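Local coordinates for protein putative oxygenase (Streptomyces viridochromogenes Tue57, PDB 4XAA) that probably acts as an iron- and 2-oxoglutarate-dependent oxygenase of the phytanoyl-CoA dioxygenase family, with a double-stranded beta-helix fold, at residues P29-R34 / R84-R89; T44-E49 / D54-F59. All blocks are in the same frame, centred on the assembly; numbering follows the deposited sequence.

In the fold
The two contacts illustrate how one long helix can pack against two separate parts of a chain on the periphery of a double-stranded beta helix. Contact 1 uses the start of helix 29-47 and contact 2 its end, so their centres lie about 22 Å apart; their nearest atoms are about 9 Å apart. Both segments of contact 2 fall between those of contact 1 in sequence. Neither includes a ligand of the nickel ion, which is bound by His125, Asp127 and His196; His125 and His196 belong to strands of the smaller sheet. Contact 2 instead reaches strand 56-59, an edge strand of the larger sheet, while contact 1 packs the helix start against the loop preceding helix 90-100.

Contact 1 of 2, residues P29-R34 / R84-R89; sequences PDAIAR and RDLLHR
Ala31, in the first turn of helix 29-47, and Leu86, in a short 3-10 segment, mark the nearest approach of the two backbones, with their CA atoms 7.2 Å apart. Leu86 carries the contact, directing its side chain at the helix surface between two residues one turn apart. Its CD1 packs 3.5 Å from the backbone O of Ala31 and 3.8 Å from CB of Arg34, while CD2 lies 4.2 Å from CB of Ala31. The Leu86 and Arg34 side chains cross at about a right angle. Arg34 bends at chi3 (-106°), which turns its guanidinium back along its own helix, one face toward Ala31 CA. There NH2 forms a salt bridge with Asp30 OD1 (2.6 Å), meeting the oxygen on its anti side and 32° out of the carboxylate plane; NE adds a weak bond to the same oxygen. Held this way, the guanidinium also brings NH1 to 3.9 Å from Leu86 CD1. The contact packs the beginning of helix 29-47 against the loop between strand 68-72 and helix 90-100, where Arg89 forms a salt bridge with Glu91 and Leu87 packs on Trp80.

Contact 2 of 2, residues T44-E49 / D54-F59; sequences TRFTDE and DDYWNF
Phe46 and Tyr56 join the last turn of helix 29-47 to strand 56-59, an edge strand of the larger sheet of the double-stranded beta helix, with CA atoms 7.7 Å apart. The apolar part is a pair of aromatic side chains that run alongside one another, each pointing toward the other's segment. CB of Phe46 lies 3.6 Å from Tyr56 CD2, and Phe46 CD2 also approaches that carbon; Tyr56 CD2 meets the Phe46 ring obliquely, as Phe46 CB does the Tyr56 ring. Both side chains also rest on Leu69 of the adjoining strand 68-72. The Phe46 side chain extends toward the strand because its CG is anti to the backbone N (chi1 -178°), and this carries the far end of the ring to Asn58: CZ is 3.7 Å from Asn58 CB, and CE2 lies equally close to ND2. The ring and amide planes stand 47° apart. Arg52 adds a cation-pi contact to the Phe46 ring.

Asn58 ND2 donates to Tyr56 O (2.9 Å, 141°), pinning the rotation of the amide beside the phenylalanine. At the other end of the pair, Tyr56 OH is hydrogen-bonded to Leu42 O in the helix, and Arg45 NH1 to Asp79 O. A water lies between these two side chains, at a doubtfully short 2.5 Å from Tyr56 OH and, through a weak bond in the guanidinium plane, 3.3 Å from Arg45 NH1.

Contact 1 of 2, residues P29-R34 / R84-R89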
# COMPACT_ATOMS: atom_id res chain seq x y z
N PRO A 29 -7.14 6.58 -15.91
CA PRO A 29 -8.27 6.66 -14.99
C PRO A 29 -9.28 5.54 -15.17
O PRO A 29 -9.85 5.06 -14.17
CB PRO A 29 -8.91 8.00 -15.34
CG PRO A 29 -7.75 8.83 -15.74
CD PRO A 29 -6.82 7.91 -16.48
N ASP A 30 -9.51 5.14 -16.41
CA ASP A 30 -10.43 4.05 -16.73
C ASP A 30 -9.93 2.73 -16.18
O ASP A 30 -10.71 1.88 -15.77
CB ASP A 30 -10.64 3.96 -18.25
CG ASP A 30 -11.54 2.81 -18.65
OD1 ASP A 30 -11.04 1.87 -19.32
OD2 ASP A 30 -12.74 2.83 -18.30
N ALA A 31 -8.61 2.55 -16.18
CA ALA A 31 -8.00 1.34 -15.65
C ALA A 31 -8.13 1.29 -14.12
O ALA A 31 -8.40 0.23 -13.54
CB ALA A 31 -6.54 1.25 -16.05
N ILE A 32 -7.96 2.44 -13.49
CA ILE A 32 -8.13 2.58 -12.06
C ILE A 32 -9.57 2.25 -11.71
O ILE A 32 -9.85 1.64 -10.68
CB ILE A 32 -7.77 4.00 -11.60
CG1 ILE A 32 -6.28 4.25 -11.83
CG2 ILE A 32 -8.11 4.20 -10.13
CD1 ILE A 32 -5.39 3.20 -11.20
N ALA A 33 -10.48 2.65 -12.59
CA ALA A 33 -11.90 2.48 -12.33
C ALA A 33 -12.28 1.01 -12.35
O ALA A 33 -13.09 0.55 -11.55
CB ALA A 33 -12.73 3.26 -13.34
N ARG A 34 -11.69 0.26 -13.27
CA ARG A 34 -11.93 -1.17 -13.36
C ARG A 34 -11.30 -1.91 -12.18
O ARG A 34 -11.91 -2.80 -11.61
CB ARG A 34 -11.41 -1.70 -14.69
CG ARG A 34 -12.17 -1.14 -15.90
CD ARG A 34 -11.58 -1.64 -17.21
NE ARG A 34 -10.83 -0.59 -17.89
CZ ARG A 34 -9.69 -0.79 -18.56
NH1 ARG A 34 -9.18 -2.01 -18.63
NH2 ARG A 34 -9.07 0.24 -19.17
N ARG A 84 -8.36 -8.35 -12.72
CA ARG A 84 -7.11 -8.80 -12.11
C ARG A 84 -5.90 -8.64 -13.04
O ARG A 84 -4.78 -8.38 -12.59
CB ARG A 84 -7.24 -10.27 -11.68
CG ARG A 84 -5.99 -10.88 -11.09
CD ARG A 84 -6.18 -12.39 -10.82
NE ARG A 84 -6.07 -13.19 -12.04
CZ ARG A 84 -6.39 -14.48 -12.14
NH1 ARG A 84 -6.86 -15.14 -11.08
NH2 ARG A 84 -6.23 -15.10 -13.30
N ASP A 85 -6.13 -8.80 -14.33
CA ASP A 85 -5.06 -8.67 -15.31
C ASP A 85 -4.40 -7.31 -15.24
O ASP A 85 -3.22 -7.17 -15.58
CB ASP A 85 -5.60 -8.92 -16.72
CG ASP A 85 -6.29 -10.27 -16.84
OD1 ASP A 85 -5.78 -11.25 -16.25
OD2 ASP A 85 -7.34 -10.34 -17.50
N LEU A 86 -5.15 -6.31 -14.79
CA LEU A 86 -4.62 -4.95 -14.69
C LEU A 86 -3.50 -4.85 -13.66
O LEU A 86 -2.70 -3.92 -13.72
CB LEU A 86 -5.73 -3.96 -14.35
CG LEU A 86 -6.65 -3.66 -15.52
CD1 LEU A 86 -7.86 -2.88 -15.05
CD2 LEU A 86 -5.87 -2.89 -16.57
N LEU A 87 -3.43 -5.81 -12.73
CA LEU A 87 -2.31 -5.87 -11.79
C LEU A 87 -0.98 -5.91 -12.51
O LEU A 87 0.06 -5.54 -11.95
CB LEU A 87 -2.41 -7.09 -10.89
CG LEU A 87 -3.61 -7.25 -9.98
CD1 LEU A 87 -3.50 -8.64 -9.35
CD2 LEU A 87 -3.65 -6.15 -8.93
N HIS A 88 -1.02 -6.37 -13.75
CA HIS A 88 0.20 -6.71 -14.47
C HIS A 88 0.49 -5.78 -15.63
O HIS A 88 1.29 -6.11 -16.51
CB HIS A 88 0.09 -8.15 -14.94
CG HIS A 88 -0.42 -9.07 -13.87
ND1 HIS A 88 0.30 -9.32 -12.72
CD2 HIS A 88 -1.59 -9.74 -13.74
CE1 HIS A 88 -0.40 -10.13 -11.94
NE2 HIS A 88 -1.55 -10.40 -12.54
N ARG A 89 -0.17 -4.62 -15.63
CA ARG A 89 0.17 -3.56 -16.56
C ARG A 89 1.65 -3.28 -16.40
O ARG A 89 2.18 -3.30 -15.29
CB ARG A 89 -0.64 -2.28 -16.31
CG ARG A 89 -2.14 -2.39 -16.57
CD ARG A 89 -2.44 -2.61 -18.05
NE ARG A 89 -1.98 -1.49 -18.87
CZ ARG A 89 -1.53 -1.62 -20.12
NH1 ARG A 89 -1.50 -2.83 -20.68
NH2 ARG A 89 -1.12 -0.56 -20.80

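Contact 2 of 2, residues T44-E49 / D54-F59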
# COMPACT_ATOMS: atom_id res chain seq x y z
N THR A 44 -17.32 -7.33 -1.55
CA THR A 44 -18.72 -7.63 -1.29
C THR A 44 -18.98 -9.11 -1.05
O THR A 44 -19.99 -9.46 -0.45
CB THR A 44 -19.64 -7.18 -2.44
OG1 THR A 44 -19.40 -8.01 -3.58
CG2 THR A 44 -19.39 -5.74 -2.81
N ARG A 45 -18.10 -9.99 -1.52
CA ARG A 45 -18.27 -11.42 -1.26
C ARG A 45 -18.10 -11.71 0.22
O ARG A 45 -18.82 -12.51 0.81
CB ARG A 45 -17.28 -12.26 -2.06
CG ARG A 45 -17.61 -12.31 -3.53
CD ARG A 45 -16.44 -12.83 -4.34
NE ARG A 45 -16.74 -12.84 -5.77
CZ ARG A 45 -15.86 -13.11 -6.72
NH1 ARG A 45 -14.60 -13.40 -6.41
NH2 ARG A 45 -16.23 -13.10 -7.98
N PHE A 46 -17.13 -11.03 0.82
CA PHE A 46 -16.94 -11.14 2.24
C PHE A 46 -18.09 -10.48 2.99
O PHE A 46 -18.74 -11.10 3.84
CB PHE A 46 -15.62 -10.50 2.66
CG PHE A 46 -15.33 -10.61 4.12
CD1 PHE A 46 -15.83 -9.68 5.01
CD2 PHE A 46 -14.57 -11.67 4.61
CE1 PHE A 46 -15.58 -9.80 6.36
CE2 PHE A 46 -14.32 -11.78 5.95
CZ PHE A 46 -14.82 -10.84 6.83
N THR A 47 -18.31 -9.21 2.68
CA THR A 47 -19.19 -8.36 3.46
C THR A 47 -20.65 -8.71 3.29
O THR A 47 -21.42 -8.69 4.25
CB THR A 47 -19.01 -6.90 3.09
OG1 THR A 47 -19.48 -6.71 1.75
CG2 THR A 47 -17.56 -6.48 3.21
N ASP A 48 -21.05 -9.01 2.06
CA ASP A 48 -22.47 -9.11 1.77
C ASP A 48 -22.92 -10.55 1.62
O ASP A 48 -24.02 -10.90 2.02
CB ASP A 48 -22.81 -8.31 0.51
CG ASP A 48 -22.52 -6.83 0.68
OD1 ASP A 48 -22.40 -6.37 1.84
OD2 ASP A 48 -22.42 -6.11 -0.34
N GLU A 49 -22.04 -11.38 1.07
CA GLU A 49 -22.38 -12.74 0.68
C GLU A 49 -21.77 -13.77 1.64
O GLU A 49 -22.03 -14.96 1.53
CB GLU A 49 -21.94 -13.01 -0.76
CG GLU A 49 -22.64 -12.11 -1.78
CD GLU A 49 -22.02 -12.17 -3.18
OE1 GLU A 49 -21.19 -13.06 -3.45
OE2 GLU A 49 -22.38 -11.30 -4.01
N ASP A 54 -8.92 -18.02 3.87
CA ASP A 54 -7.65 -17.73 4.50
C ASP A 54 -7.08 -16.40 4.03
O ASP A 54 -6.55 -15.64 4.84
CB ASP A 54 -6.65 -18.85 4.23
CG ASP A 54 -5.51 -18.85 5.23
OD1 ASP A 54 -5.73 -19.28 6.39
OD2 ASP A 54 -4.39 -18.42 4.85
N ASP A 55 -7.22 -16.11 2.74
CA ASP A 55 -6.73 -14.85 2.18
C ASP A 55 -7.54 -13.61 2.59
O ASP A 55 -7.07 -12.48 2.42
CB ASP A 55 -6.69 -14.93 0.66
CG ASP A 55 -5.61 -15.87 0.18
OD1 ASP A 55 -4.53 -15.87 0.82
OD2 ASP A 55 -5.85 -16.60 -0.82
N TYR A 56 -8.75 -13.80 3.11
CA TYR A 56 -9.52 -12.66 3.61
C TYR A 56 -9.23 -12.39 5.10
O TYR A 56 -9.85 -12.99 5.98
CB TYR A 56 -11.01 -12.89 3.40
CG TYR A 56 -11.49 -12.69 1.98
CD1 TYR A 56 -11.02 -13.48 0.95
CD2 TYR A 56 -12.43 -11.71 1.67
CE1 TYR A 56 -11.46 -13.31 -0.34
CE2 TYR A 56 -12.88 -11.53 0.37
CZ TYR A 56 -12.40 -12.33 -0.62
OH TYR A 56 -12.83 -12.17 -1.92
N TRP A 57 -8.28 -11.51 5.38
CA TRP A 57 -7.88 -11.21 6.75
C TRP A 57 -8.85 -10.25 7.40
O TRP A 57 -9.10 -9.16 6.87
CB TRP A 57 -6.48 -10.61 6.82
CG TRP A 57 -5.41 -11.49 6.31
CD1 TRP A 57 -5.56 -12.67 5.67
CD2 TRP A 57 -4.01 -11.24 6.39
NE1 TRP A 57 -4.34 -13.18 5.34
CE2 TRP A 57 -3.37 -12.32 5.77
CE3 TRP A 57 -3.23 -10.20 6.92
CZ2 TRP A 57 -1.98 -12.41 5.67
CZ3 TRP A 57 -1.86 -10.28 6.82
CH2 TRP A 57 -1.24 -11.38 6.19
N ASN A 58 -9.35 -10.64 8.57
CA ASN A 58 -10.38 -9.88 9.27
C ASN A 58 -10.23 -9.97 10.79
O ASN A 58 -9.67 -10.93 11.31
CB ASN A 58 -11.76 -10.38 8.86
CG ASN A 58 -11.98 -11.85 9.20
OD1 ASN A 58 -12.48 -12.19 10.27
ND2 ASN A 58 -11.59 -12.73 8.28
N PHE A 59 -10.72 -8.96 11.52
CA PHE A 59 -10.83 -9.10 12.96
C PHE A 59 -12.28 -9.04 13.41
O PHE A 59 -13.11 -8.40 12.76
CB PHE A 59 -9.99 -8.05 13.69
CG PHE A 59 -10.36 -6.62 13.38
CD1 PHE A 59 -11.37 -5.98 14.08
CD2 PHE A 59 -9.66 -5.90 12.42
CE1 PHE A 59 -11.69 -4.67 13.81
CE2 PHE A 59 -9.98 -4.60 12.16
CZ PHE A 59 -11.00 -3.98 12.85
O HOH W 1 -13.05 -14.00 -3.55